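Local coordinates for pyruvate formate-lyase 2 (Archaeoglobus fulgidus, PDB 2F3O), which belongs to the glycyl radical enzyme family and probably acts as a lyase, though its true substrate and reaction are not established, at residues Ile76-Gly81 / Asn268-Ile273; Pro130-Ile135 / Ser498-Tyr503; Leu147-Gly152 / Ser439-Ile444; Phe625-Tyr630 / Asn684-Ala689. All blocks are in the same frame, centred on the assembly; numbering follows the deposited sequence.

Interactions 1, 2 and 3 bring together distant parts of the pyruvate formate-lyase-like region. Interaction 4 joins strand 624-628 to a loop of the glycine radical region. Along the chain, the segments of interaction 1 alternate with those of interactions 2 and 3, and interaction 4 comes last. Interaction 3 is central: its centre lies about 12 Å from those of interactions 1 and 2 and about 14 Å from that of interaction 4, and it touches all three. Tyr269 meets Ala151, Glu149 meets Ser498, and Ser439 meets Asn687 and Tyr630. Interactions 3 and 4 reach opposite outer strands of one mixed sheet. Together the four contacts join loops, long helix 477-508 and that sheet within one core.

Interaction 1. Residues Ile76-Gly81 / Asn268-Ile273; sequences IIFPEG and NYEQAI
The CA atoms of Phe78 and Tyr269 come within 6.6 Å of each other where two irregular loops meet. Residues 76-81 run extended as far as Phe78. They then fold into a type I beta turn from Phe78 to Gly81, closed by the bond from Gly81 N to Phe78 O. Ile76 and Glu270 are paired more loosely, with CA atoms 7.5 Å apart. The ring of Phe78 carries the contact. Tyr269 CA sits over one face of this ring in a CH-pi contact, 3.8 Å from the centroid and 15° off the ring normal. Tyr269 CB also approaches Phe78 CD1, at 3.9 Å. The tyrosine ring itself leads away, and the two side chains cross at about a right angle. Asn268 O and Glu270 OE2 both come up obliquely to the phenylalanine ring. An alanine in place of Phe78 would probably leave Tyr269 CA without its aromatic partner and open a gap between the loops. A bound triethylene glycol, probably from the crystallisation liquor, lies near Tyr269 and may mark a pocket. Helix 22-34 packs against Ile76, Ile77 and Phe78, and helix 105-119 against Ile77 and Pro79. The other loop links helix 250-267 to the short strand 273-274.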
loop_
_atom_site.group_PDB
_atom_site.type_symbol
_atom_site.label_atom_id
_atom_site.label_comp_id
_atom_site.label_asym_id
_atom_site.label_seq_id
_atom_site.Cartn_x
_atom_site.Cartn_y
_atom_site.Cartn_z
ATOM N N ILE A 76 -32.269 -8.365 26.949
ATOM C CA ILE A 76 -32.475 -8.262 25.505
ATOM C C ILE A 76 -31.902 -9.512 24.820
ATOM O O ILE A 76 -30.832 -9.979 25.182
ATOM C CB ILE A 76 -31.851 -6.985 24.933
ATOM C CG1 ILE A 76 -32.290 -5.768 25.744
ATOM C CG2 ILE A 76 -32.277 -6.785 23.517
ATOM C CD1 ILE A 76 -31.622 -4.466 25.332
ATOM N N ILE A 77 -32.634 -10.082 23.864
ATOM C CA ILE A 77 -32.197 -11.318 23.210
ATOM C C ILE A 77 -31.525 -11.021 21.858
ATOM O O ILE A 77 -32.073 -10.275 21.036
ATOM C CB ILE A 77 -33.385 -12.281 22.995
ATOM C CG1 ILE A 77 -34.147 -12.513 24.289
ATOM C CG2 ILE A 77 -32.929 -13.621 22.441
ATOM C CD1 ILE A 77 -35.356 -13.386 24.086
ATOM N N PHE A 78 -30.339 -11.596 21.638
ATOM C CA PHE A 78 -29.619 -11.437 20.378
ATOM C C PHE A 78 -29.433 -12.806 19.750
ATOM O O PHE A 78 -28.406 -13.431 19.953
ATOM C CB PHE A 78 -28.264 -10.737 20.594
ATOM C CG PHE A 78 -28.396 -9.284 20.966
ATOM C CD1 PHE A 78 -28.589 -8.902 22.283
ATOM C CD2 PHE A 78 -28.370 -8.299 19.989
ATOM C CE1 PHE A 78 -28.753 -7.566 22.612
ATOM C CE2 PHE A 78 -28.532 -6.958 20.309
ATOM C CZ PHE A 78 -28.724 -6.588 21.614
ATOM N N PRO A 79 -30.435 -13.286 18.981
ATOM C CA PRO A 79 -30.363 -14.637 18.414
ATOM C C PRO A 79 -29.308 -14.775 17.318
ATOM O O PRO A 79 -28.914 -15.889 16.984
ATOM C CB PRO A 79 -31.766 -14.843 17.823
ATOM C CG PRO A 79 -32.242 -13.473 17.505
ATOM C CD PRO A 79 -31.690 -12.603 18.598
ATOM N N GLU A 80 -28.846 -13.648 16.785
ATOM C CA GLU A 80 -27.778 -13.644 15.791
ATOM C C GLU A 80 -26.453 -13.993 16.480
ATOM O O GLU A 80 -25.536 -14.549 15.872
ATOM C CB GLU A 80 -27.719 -12.297 15.043
ATOM C CG GLU A 80 -27.222 -11.105 15.857
ATOM C CD GLU A 80 -28.326 -10.273 16.523
ATOM O OE1 GLU A 80 -28.256 -9.028 16.424
ATOM O OE2 GLU A 80 -29.259 -10.835 17.148
ATOM N N GLY A 81 -26.383 -13.693 17.767
ATOM C CA GLY A 81 -25.233 -14.057 18.558
ATOM C C GLY A 81 -25.514 -15.293 19.382
ATOM O O GLY A 81 -25.476 -16.415 18.878
ATOM N N ASN A 268 -26.125 -3.899 19.391
ATOM C CA ASN A 268 -24.977 -4.626 19.927
ATOM C C ASN A 268 -25.331 -5.298 21.210
ATOM O O ASN A 268 -26.105 -4.735 21.995
ATOM C CB ASN A 268 -23.848 -3.657 20.214
ATOM C CG ASN A 268 -23.453 -2.897 19.006
ATOM O OD1 ASN A 268 -22.673 -3.384 18.185
ATOM N ND2 ASN A 268 -24.008 -1.700 18.856
ATOM N N TYR A 269 -24.733 -6.465 21.450
ATOM C CA TYR A 269 -25.067 -7.247 22.632
ATOM C C TYR A 269 -24.624 -6.577 23.941
ATOM O O TYR A 269 -23.789 -5.679 23.946
ATOM C CB TYR A 269 -24.650 -8.730 22.475
ATOM C CG TYR A 269 -23.303 -9.108 23.012
ATOM C CD1 TYR A 269 -23.180 -10.124 23.951
ATOM C CD2 TYR A 269 -22.146 -8.454 22.584
ATOM C CE1 TYR A 269 -21.940 -10.487 24.463
ATOM C CE2 TYR A 269 -20.896 -8.794 23.099
ATOM C CZ TYR A 269 -20.800 -9.821 24.038
ATOM O OH TYR A 269 -19.571 -10.151 24.552
ATOM N N GLU A 270 -25.219 -7.038 25.036
ATOM C CA GLU A 270 -25.282 -6.368 26.349
ATOM C C GLU A 270 -23.984 -6.033 27.057
ATOM O O GLU A 270 -24.021 -5.376 28.090
ATOM C CB GLU A 270 -26.055 -7.264 27.304
ATOM C CG GLU A 270 -26.856 -8.320 26.581
ATOM C CD GLU A 270 -26.147 -9.670 26.430
ATOM O OE1 GLU A 270 -25.356 -10.058 27.327
ATOM O OE2 GLU A 270 -26.400 -10.350 25.401
ATOM N N GLN A 271 -22.844 -6.485 26.546
ATOM C CA GLN A 271 -21.619 -6.361 27.313
ATOM C C GLN A 271 -20.778 -5.113 27.035
ATOM O O GLN A 271 -20.229 -4.930 25.947
ATOM C CB GLN A 271 -20.767 -7.620 27.184
ATOM C CG GLN A 271 -21.519 -8.878 27.471
ATOM C CD GLN A 271 -22.029 -8.902 28.864
ATOM O OE1 GLN A 271 -21.261 -8.696 29.795
ATOM N NE2 GLN A 271 -23.328 -9.155 29.036
ATOM N N ALA A 272 -20.701 -4.262 28.045
ATOM C CA ALA A 272 -19.631 -3.288 28.178
ATOM C C ALA A 272 -19.651 -2.117 27.228
ATOM O O ALA A 272 -18.607 -1.533 26.977
ATOM C CB ALA A 272 -18.272 -3.958 28.187
ATOM N N ILE A 273 -20.820 -1.779 26.697
ATOM C CA ILE A 273 -20.941 -0.588 25.879
ATOM C C ILE A 273 -20.886 0.596 26.832
ATOM O O ILE A 273 -21.815 0.828 27.590
ATOM C CB ILE A 273 -22.261 -0.579 25.118
ATOM C CG1 ILE A 273 -22.428 -1.874 24.349
ATOM C CG2 ILE A 273 -22.331 0.594 24.173
ATOM C CD1 ILE A 273 -23.711 -1.936 23.579
#

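Interaction 2. Residues Pro130-Ile135 / Ser498-Tyr503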
loop_
_atom_site.group_PDB
_atom_site.type_symbol
_atom_site.label_atom_id
_atom_site.label_comp_id
_atom_site.label_asym_id
_atom_site.label_seq_id
_atom_site.Cartn_x
_atom_site.Cartn_y
_atom_site.Cartn_z
ATOM N N PRO A 130 -17.354 -24.290 10.501
ATOM C CA PRO A 130 -16.610 -25.177 9.606
ATOM C C PRO A 130 -15.131 -24.811 9.531
ATOM O O PRO A 130 -14.330 -25.618 9.082
ATOM C CB PRO A 130 -17.293 -24.950 8.258
ATOM C CG PRO A 130 -17.863 -23.636 8.359
ATOM C CD PRO A 130 -18.317 -23.468 9.738
ATOM N N LEU A 131 -14.792 -23.624 10.039
ATOM C CA LEU A 131 -13.471 -23.051 9.927
ATOM C C LEU A 131 -12.635 -23.286 11.157
ATOM O O LEU A 131 -11.427 -23.061 11.124
ATOM C CB LEU A 131 -13.588 -21.548 9.737
ATOM C CG LEU A 131 -13.985 -20.988 8.390
ATOM C CD1 LEU A 131 -14.075 -19.482 8.503
ATOM C CD2 LEU A 131 -12.922 -21.386 7.423
ATOM N N MET A 132 -13.279 -23.682 12.252
ATOM C CA MET A 132 -12.562 -24.038 13.492
ATOM C C MET A 132 -13.226 -25.185 14.269
ATOM O O MET A 132 -13.466 -25.048 15.467
ATOM C CB MET A 132 -12.400 -22.806 14.412
ATOM C CG MET A 132 -13.729 -22.119 14.795
ATOM S SD MET A 132 -13.606 -20.516 15.608
ATOM C CE MET A 132 -13.564 -20.923 17.327
ATOM N N PRO A 133 -13.475 -26.341 13.615
ATOM C CA PRO A 133 -14.299 -27.292 14.331
ATOM C C PRO A 133 -13.566 -27.881 15.545
ATOM O O PRO A 133 -14.178 -28.132 16.589
ATOM C CB PRO A 133 -14.610 -28.354 13.272
ATOM C CG PRO A 133 -13.536 -28.271 12.304
ATOM C CD PRO A 133 -13.029 -26.875 12.314
ATOM N N ASP A 134 -12.256 -28.013 15.440
ATOM C CA ASP A 134 -11.468 -28.498 16.538
ATOM C C ASP A 134 -11.440 -27.542 17.728
ATOM O O ASP A 134 -11.286 -27.986 18.849
ATOM C CB ASP A 134 -10.055 -28.778 16.063
ATOM C CG ASP A 134 -9.322 -27.519 15.629
ATOM O OD1 ASP A 134 -9.945 -26.562 15.106
ATOM O OD2 ASP A 134 -8.092 -27.495 15.814
ATOM N N ILE A 135 -11.600 -26.240 17.497
ATOM C CA ILE A 135 -11.591 -25.279 18.601
ATOM C C ILE A 135 -12.944 -25.266 19.323
ATOM O O ILE A 135 -12.985 -25.326 20.560
ATOM C CB ILE A 135 -11.154 -23.876 18.138
ATOM C CG1 ILE A 135 -9.749 -23.970 17.572
ATOM C CG2 ILE A 135 -11.129 -22.881 19.294
ATOM C CD1 ILE A 135 -9.057 -22.666 17.499
ATOM N N SER A 498 -10.268 -16.654 17.978
ATOM C CA SER A 498 -10.858 -15.346 18.063
ATOM C C SER A 498 -10.802 -14.654 16.721
ATOM O O SER A 498 -11.682 -13.877 16.385
ATOM C CB SER A 498 -10.126 -14.515 19.100
ATOM O OG SER A 498 -10.447 -13.143 18.991
ATOM N N ASN A 499 -9.762 -14.950 15.955
ATOM C CA ASN A 499 -9.604 -14.380 14.635
ATOM C C ASN A 499 -10.630 -14.907 13.663
ATOM O O ASN A 499 -11.202 -14.143 12.878
ATOM C CB ASN A 499 -8.195 -14.598 14.127
ATOM C CG ASN A 499 -7.223 -13.599 14.715
ATOM O OD1 ASN A 499 -7.639 -12.547 15.194
ATOM N ND2 ASN A 499 -5.935 -13.912 14.691
ATOM N N VAL A 500 -10.910 -16.198 13.747
ATOM C CA VAL A 500 -11.964 -16.762 12.925
ATOM C C VAL A 500 -13.282 -16.101 13.291
ATOM O O VAL A 500 -14.009 -15.647 12.425
ATOM C CB VAL A 500 -12.057 -18.298 13.053
ATOM C CG1 VAL A 500 -13.282 -18.828 12.334
ATOM C CG2 VAL A 500 -10.818 -18.949 12.481
ATOM N N LEU A 501 -13.540 -15.967 14.584
ATOM C CA LEU A 501 -14.749 -15.310 15.061
ATOM C C LEU A 501 -14.844 -13.840 14.647
ATOM O O LEU A 501 -15.951 -13.340 14.439
ATOM C CB LEU A 501 -14.831 -15.422 16.584
ATOM C CG LEU A 501 -15.691 -16.511 17.233
ATOM C CD1 LEU A 501 -16.273 -17.406 16.208
ATOM C CD2 LEU A 501 -14.920 -17.320 18.282
ATOM N N SER A 502 -13.700 -13.154 14.534
ATOM C CA SER A 502 -13.698 -11.726 14.203
ATOM C C SER A 502 -14.009 -11.509 12.734
ATOM O O SER A 502 -14.662 -10.543 12.342
ATOM C CB SER A 502 -12.378 -11.062 14.570
ATOM O OG SER A 502 -12.580 -10.166 15.655
ATOM N N TYR A 503 -13.532 -12.438 11.929
ATOM C CA TYR A 503 -13.893 -12.506 10.545
ATOM C C TYR A 503 -15.391 -12.839 10.451
ATOM O O TYR A 503 -16.119 -12.249 9.643
ATOM C CB TYR A 503 -13.015 -13.560 9.913
ATOM C CG TYR A 503 -13.333 -13.952 8.499
ATOM C CD1 TYR A 503 -13.549 -13.000 7.501
ATOM C CD2 TYR A 503 -13.345 -15.295 8.140
ATOM C CE1 TYR A 503 -13.810 -13.388 6.203
ATOM C CE2 TYR A 503 -13.602 -15.689 6.854
ATOM C CZ TYR A 503 -13.833 -14.745 5.882
ATOM O OH TYR A 503 -14.086 -15.187 4.593
#
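Leu131 and Met132 both lean on Val500. The contact is a packing of a helix start against the side of long helix 477-508. Met132 is the N-cap residue of helix 133-140, and Leu131 lies just before it. Val500 presents CG1, which is anti to its backbone N (chi1 172°). Leu131 CB meets Val500 CG1 at 3.8 Å, and these two side chains cross obliquely. Met132 SD lies 3.7 Å from Val500 CG1. Here the two side chains slide past each other in opposite directions. One methyl of the long helix thus serves two neighbouring residues of the loop.

Further along the helix, Leu131 CD1 reaches the edge of the Tyr503 ring, near its plane, 4.2 Å from Tyr503 CE2. These side chains cross at about a right angle. The ring is also met edge-to-face by Phe127. Its hydroxyl is hydrogen-bonded to Ser194 of the second subunit, and Leu131 packs on Ile41 of that subunit. The contact is therefore apolar between its two segments but borders the subunit interface. All the touching residues are buried, and their packing joins the start of helix 133-140 to the side of helix 477-508.

Toward strand 145-147, Met132 turns to Leu501, and their side chains again cross at about a right angle. The methionine chain bends at chi3 (-91°), which places its methyl. Met132 CE ends 4.0 Å from Leu501 CD2.

Interaction 3. Residues Leu147-Gly152 / Ser439-Ile444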
loop_
_atom_site.group_PDB
_atom_site.type_symbol
_atom_site.label_atom_id
_atom_site.label_comp_id
_atom_site.label_asym_id
_atom_site.label_seq_id
_atom_site.Cartn_x
_atom_site.Cartn_y
_atom_site.Cartn_z
ATOM N N LEU A 147 -14.461 -18.316 24.668
ATOM C CA LEU A 147 -14.399 -17.349 23.578
ATOM C C LEU A 147 -15.731 -16.613 23.483
ATOM O O LEU A 147 -16.738 -17.203 23.107
ATOM C CB LEU A 147 -14.176 -18.109 22.271
ATOM C CG LEU A 147 -12.801 -18.337 21.633
ATOM C CD1 LEU A 147 -11.673 -18.229 22.610
ATOM C CD2 LEU A 147 -12.798 -19.684 20.917
ATOM N N THR A 148 -15.745 -15.329 23.801
ATOM C CA THR A 148 -17.012 -14.631 23.897
ATOM C C THR A 148 -17.491 -14.016 22.609
ATOM O O THR A 148 -18.612 -13.549 22.549
ATOM C CB THR A 148 -16.937 -13.465 24.833
ATOM O OG1 THR A 148 -16.224 -12.426 24.172
ATOM C CG2 THR A 148 -16.224 -13.856 26.095
ATOM N N GLU A 149 -16.667 -13.996 21.570
ATOM C CA GLU A 149 -17.071 -13.312 20.327
ATOM C C GLU A 149 -18.105 -14.071 19.517
ATOM O O GLU A 149 -18.518 -13.605 18.471
ATOM C CB GLU A 149 -15.865 -12.972 19.466
ATOM C CG GLU A 149 -14.975 -11.925 20.083
ATOM C CD GLU A 149 -13.631 -11.840 19.405
ATOM O OE1 GLU A 149 -13.068 -10.730 19.323
ATOM O OE2 GLU A 149 -13.131 -12.884 18.949
ATOM N N ILE A 150 -18.520 -15.230 20.029
ATOM C CA ILE A 150 -19.658 -16.002 19.533
ATOM C C ILE A 150 -20.898 -15.132 19.682
ATOM O O ILE A 150 -21.828 -15.176 18.861
ATOM C CB ILE A 150 -19.875 -17.262 20.413
ATOM C CG1 ILE A 150 -18.635 -18.127 20.427
ATOM C CG2 ILE A 150 -20.992 -18.128 19.884
ATOM C CD1 ILE A 150 -18.625 -19.139 19.306
ATOM N N ALA A 151 -20.876 -14.319 20.732
ATOM C CA ALA A 151 -22.026 -13.541 21.138
ATOM C C ALA A 151 -22.067 -12.184 20.462
ATOM O O ALA A 151 -23.074 -11.475 20.558
ATOM C CB ALA A 151 -22.022 -13.377 22.640
ATOM N N GLY A 152 -20.976 -11.830 19.786
ATOM C CA GLY A 152 -20.824 -10.489 19.213
ATOM C C GLY A 152 -19.605 -9.804 19.808
ATOM O O GLY A 152 -18.856 -10.432 20.567
ATOM N N SER A 439 -12.613 -6.119 24.236
ATOM C CA SER A 439 -11.799 -6.135 25.412
ATOM C C SER A 439 -11.997 -7.378 26.270
ATOM O O SER A 439 -11.177 -7.667 27.125
ATOM C CB SER A 439 -12.022 -4.867 26.199
ATOM O OG SER A 439 -13.240 -4.964 26.908
ATOM N N ASP A 440 -13.064 -8.133 26.035
ATOM C CA ASP A 440 -13.190 -9.432 26.688
ATOM C C ASP A 440 -13.408 -10.495 25.645
ATOM O O ASP A 440 -14.437 -11.149 25.646
ATOM C CB ASP A 440 -14.350 -9.465 27.680
ATOM C CG ASP A 440 -14.171 -10.536 28.749
ATOM O OD1 ASP A 440 -13.059 -11.077 28.873
ATOM O OD2 ASP A 440 -15.137 -10.846 29.471
ATOM N N ALA A 441 -12.445 -10.666 24.753
ATOM C CA ALA A 441 -12.671 -11.528 23.610
ATOM C C ALA A 441 -12.476 -12.981 23.981
ATOM O O ALA A 441 -13.145 -13.865 23.427
ATOM C CB ALA A 441 -11.780 -11.149 22.485
ATOM N N ALA A 442 -11.555 -13.217 24.914
ATOM C CA ALA A 442 -11.405 -14.530 25.535
ATOM C C ALA A 442 -10.918 -14.438 26.959
ATOM O O ALA A 442 -10.373 -13.422 27.395
ATOM C CB ALA A 442 -10.470 -15.420 24.738
ATOM N N LEU A 443 -11.133 -15.536 27.671
ATOM C CA LEU A 443 -10.589 -15.765 29.019
ATOM C C LEU A 443 -9.885 -17.122 28.996
ATOM O O LEU A 443 -10.445 -18.105 28.523
ATOM C CB LEU A 443 -11.729 -15.749 30.051
ATOM C CG LEU A 443 -12.472 -14.402 30.176
ATOM C CD1 LEU A 443 -13.953 -14.534 29.826
ATOM C CD2 LEU A 443 -12.257 -13.759 31.544
ATOM N N ILE A 444 -8.651 -17.183 29.464
ATOM C CA ILE A 444 -7.873 -18.416 29.348
ATOM C C ILE A 444 -7.489 -19.015 30.697
ATOM O O ILE A 444 -6.932 -18.333 31.562
ATOM C CB ILE A 444 -6.597 -18.170 28.546
ATOM C CG1 ILE A 444 -6.952 -17.848 27.102
ATOM C CG2 ILE A 444 -5.663 -19.363 28.614
ATOM C CD1 ILE A 444 -5.831 -17.193 26.367
#
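Thr148 is gripped by two consecutive carbonyls, those of Asp440 and Ala441. Its backbone N donates to Ala441 O at 3.0 Å, with an N-H...O angle of 155°. The hydroxyl OG1 of Thr148 donates to Asp440 O at 2.6 Å, tilted only slightly from the plane of that carbonyl. The side-chain rotation, chi1 75°, sets OG1 between the backbone N and the carbonyl carbon and so turns it to Asp440 O. A valine here would probably leave Asp440 O without its hydroxyl donor, with the backbone bond to Ala441 O remaining.

The packing is also close beside this grip. Leu147 CD1 rests on Ala442 CB at 3.7 Å, on the sheet face that these two residues share. Glu149 extends beyond CG and lays its carboxylate against Ala441 CB, with OE1 at 3.4 Å. The acid is held at both oxygens: OE1 is hydrogen-bonded to Ser438 OG and OE2 to Ser498 OG.

The other side is looser. Thr148 CG2 only approaches Leu443 CD1, at 4.4 Å. Thr148 is partly exposed and lies near a bound triethylene glycol. Asp440 is buried, but its carboxylate is hydrogen-bonded to a bound glycerol, probably from the crystallisation liquor, as well as to Gln541.

Leu147 and Ala442 form an antiparallel, non-hydrogen-bonded pair. It joins the outer strand 145-147 to strand 435-445 in a mixed sheet, consistent with one half of the barrel of glycyl radical enzymes.

Interaction 4. Residues Phe625-Tyr630 / Asn684-Ala689; sequences FAAGCY and NLPNGA
Ala626 and Ala627 pack against Leu685 and Pro686 in the apolar centre of this contact. Ala626 CB touches Pro686 CG at 4.2 Å. Ala627 CB lies the same distance from Leu685 CD1. The leucine CG is anti to its backbone N (chi1 -157°). From there its two methyls divide: CD1 lies by the backbone of Gly628, and Leu685 CD2 reaches Cys629 CB at 4.1 Å. Helix 597-615 backs this leucine through Leu607 and Cys611.

Backbone bonds come next. Asn687 N donates to Ala627 O at 3.0 Å. Cys629 N donates to Gly688 O at 2.9 Å, with an N-H...O angle of 169°. Beyond it, Ala689 CA makes a CA-H...O contact with Cys629 O. Gly688 has backbone angles that call for glycine.

The polar edge is formed by Asn687 and Tyr630. Asn687 ND2 lies at the edge of the tyrosine ring, near its plane, 3.8 Å from Tyr630 CE2. The amide and ring planes are 28° apart. Both side chains are hydrogen-bonded to Ser439 O, so the carbonyl of Ser439, in the irregular part of strand 435-445, gathers the two. The tyrosine hydroxyl also makes a weak hydrogen bond to a glycerol, probably from the crystallisation liquor.

A type I beta turn, Leu685 to Gly688, thus docks on strand 624-628 and the residues just after it. It joins the glycine radical region to an outer strand of the mixed sheet, consistent with the shared barrel core of glycyl radical enzymes.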
loop_
_atom_site.group_PDB
_atom_site.type_symbol
_atom_site.label_atom_id
_atom_site.label_comp_id
_atom_site.label_asym_id
_atom_site.label_seq_id
_atom_site.Cartn_x
_atom_site.Cartn_y
_atom_site.Cartn_z
ATOM N N PHE A 625 -2.985 -8.489 19.375
ATOM C CA PHE A 625 -3.722 -8.960 20.537
ATOM C C PHE A 625 -3.235 -8.216 21.758
ATOM O O PHE A 625 -2.124 -7.698 21.764
ATOM C CB PHE A 625 -3.545 -10.464 20.716
ATOM C CG PHE A 625 -4.579 -11.300 19.990
ATOM C CD1 PHE A 625 -4.515 -11.476 18.626
ATOM C CD2 PHE A 625 -5.596 -11.928 20.688
ATOM C CE1 PHE A 625 -5.461 -12.245 17.974
ATOM C CE2 PHE A 625 -6.534 -12.701 20.041
ATOM C CZ PHE A 625 -6.484 -12.844 18.686
ATOM N N ALA A 626 -4.080 -8.146 22.782
ATOM C CA ALA A 626 -3.789 -7.368 23.987
ATOM C C ALA A 626 -3.974 -8.232 25.234
ATOM O O ALA A 626 -5.044 -8.811 25.411
ATOM C CB ALA A 626 -4.701 -6.170 24.042
ATOM N N ALA A 627 -2.950 -8.333 26.089
ATOM C CA ALA A 627 -3.008 -9.217 27.284
ATOM C C ALA A 627 -3.712 -8.579 28.475
ATOM O O ALA A 627 -3.363 -7.461 28.892
ATOM C CB ALA A 627 -1.616 -9.666 27.694
ATOM N N GLY A 628 -4.696 -9.285 29.028
ATOM C CA GLY A 628 -5.364 -8.838 30.260
ATOM C C GLY A 628 -5.322 -9.870 31.379
ATOM O O GLY A 628 -5.031 -11.043 31.139
ATOM N N CYS A 629 -5.605 -9.443 32.610
ATOM C CA CYS A 629 -5.733 -10.400 33.709
ATOM C C CYS A 629 -6.906 -10.142 34.633
ATOM O O CYS A 629 -6.751 -9.510 35.680
ATOM C CB CYS A 629 -4.462 -10.451 34.543
ATOM S SG CYS A 629 -4.389 -11.957 35.516
ATOM N N TYR A 630 -8.074 -10.643 34.265
ATOM C CA TYR A 630 -9.235 -10.473 35.108
ATOM C C TYR A 630 -10.141 -11.655 34.869
ATOM O O TYR A 630 -10.136 -12.202 33.773
ATOM C CB TYR A 630 -9.933 -9.116 34.865
ATOM C CG TYR A 630 -10.567 -8.911 33.524
ATOM C CD1 TYR A 630 -11.870 -9.337 33.265
ATOM C CD2 TYR A 630 -9.879 -8.254 32.525
ATOM C CE1 TYR A 630 -12.442 -9.153 32.036
ATOM C CE2 TYR A 630 -10.446 -8.037 31.303
ATOM C CZ TYR A 630 -11.718 -8.504 31.052
ATOM O OH TYR A 630 -12.269 -8.288 29.818
ATOM N N ASN A 684 3.351 -4.655 30.627
ATOM C CA ASN A 684 3.003 -5.610 29.576
ATOM C C ASN A 684 1.573 -6.105 29.582
ATOM O O ASN A 684 1.277 -7.100 28.932
ATOM C CB ASN A 684 3.871 -6.838 29.686
ATOM C CG ASN A 684 5.293 -6.532 29.470
ATOM O OD1 ASN A 684 6.122 -6.748 30.345
ATOM N ND2 ASN A 684 5.603 -5.995 28.303
ATOM N N LEU A 685 0.684 -5.430 30.298
ATOM C CA LEU A 685 -0.679 -5.928 30.445
ATOM C C LEU A 685 -1.721 -4.929 29.940
ATOM O O LEU A 685 -2.513 -4.439 30.729
ATOM C CB LEU A 685 -0.922 -6.236 31.917
ATOM C CG LEU A 685 -1.998 -7.222 32.357
ATOM C CD1 LEU A 685 -1.817 -8.586 31.738
ATOM C CD2 LEU A 685 -1.949 -7.333 33.854
ATOM N N PRO A 686 -1.761 -4.643 28.616
ATOM C CA PRO A 686 -2.536 -3.462 28.228
ATOM C C PRO A 686 -4.053 -3.633 28.132
ATOM O O PRO A 686 -4.718 -2.704 27.716
ATOM C CB PRO A 686 -1.979 -3.134 26.846
ATOM C CG PRO A 686 -1.634 -4.470 26.289
ATOM C CD PRO A 686 -1.160 -5.304 27.437
ATOM N N ASN A 687 -4.602 -4.783 28.489
ATOM C CA ASN A 687 -6.053 -4.910 28.510
ATOM C C ASN A 687 -6.632 -4.854 29.933
ATOM O O ASN A 687 -7.796 -5.133 30.144
ATOM C CB ASN A 687 -6.487 -6.185 27.790
ATOM C CG ASN A 687 -7.964 -6.184 27.417
ATOM O OD1 ASN A 687 -8.415 -5.418 26.570
ATOM N ND2 ASN A 687 -8.715 -7.057 28.045
ATOM N N GLY A 688 -5.803 -4.484 30.907
ATOM C CA GLY A 688 -6.246 -4.288 32.295
ATOM C C GLY A 688 -5.983 -5.432 33.261
ATOM O O GLY A 688 -5.722 -6.561 32.846
ATOM N N ALA A 689 -6.058 -5.136 34.555
ATOM C CA ALA A 689 -5.905 -6.162 35.590
ATOM C C ALA A 689 -6.938 -5.948 36.666
ATOM O O ALA A 689 -7.319 -4.821 36.931
ATOM C CB ALA A 689 -4.535 -6.119 36.199
#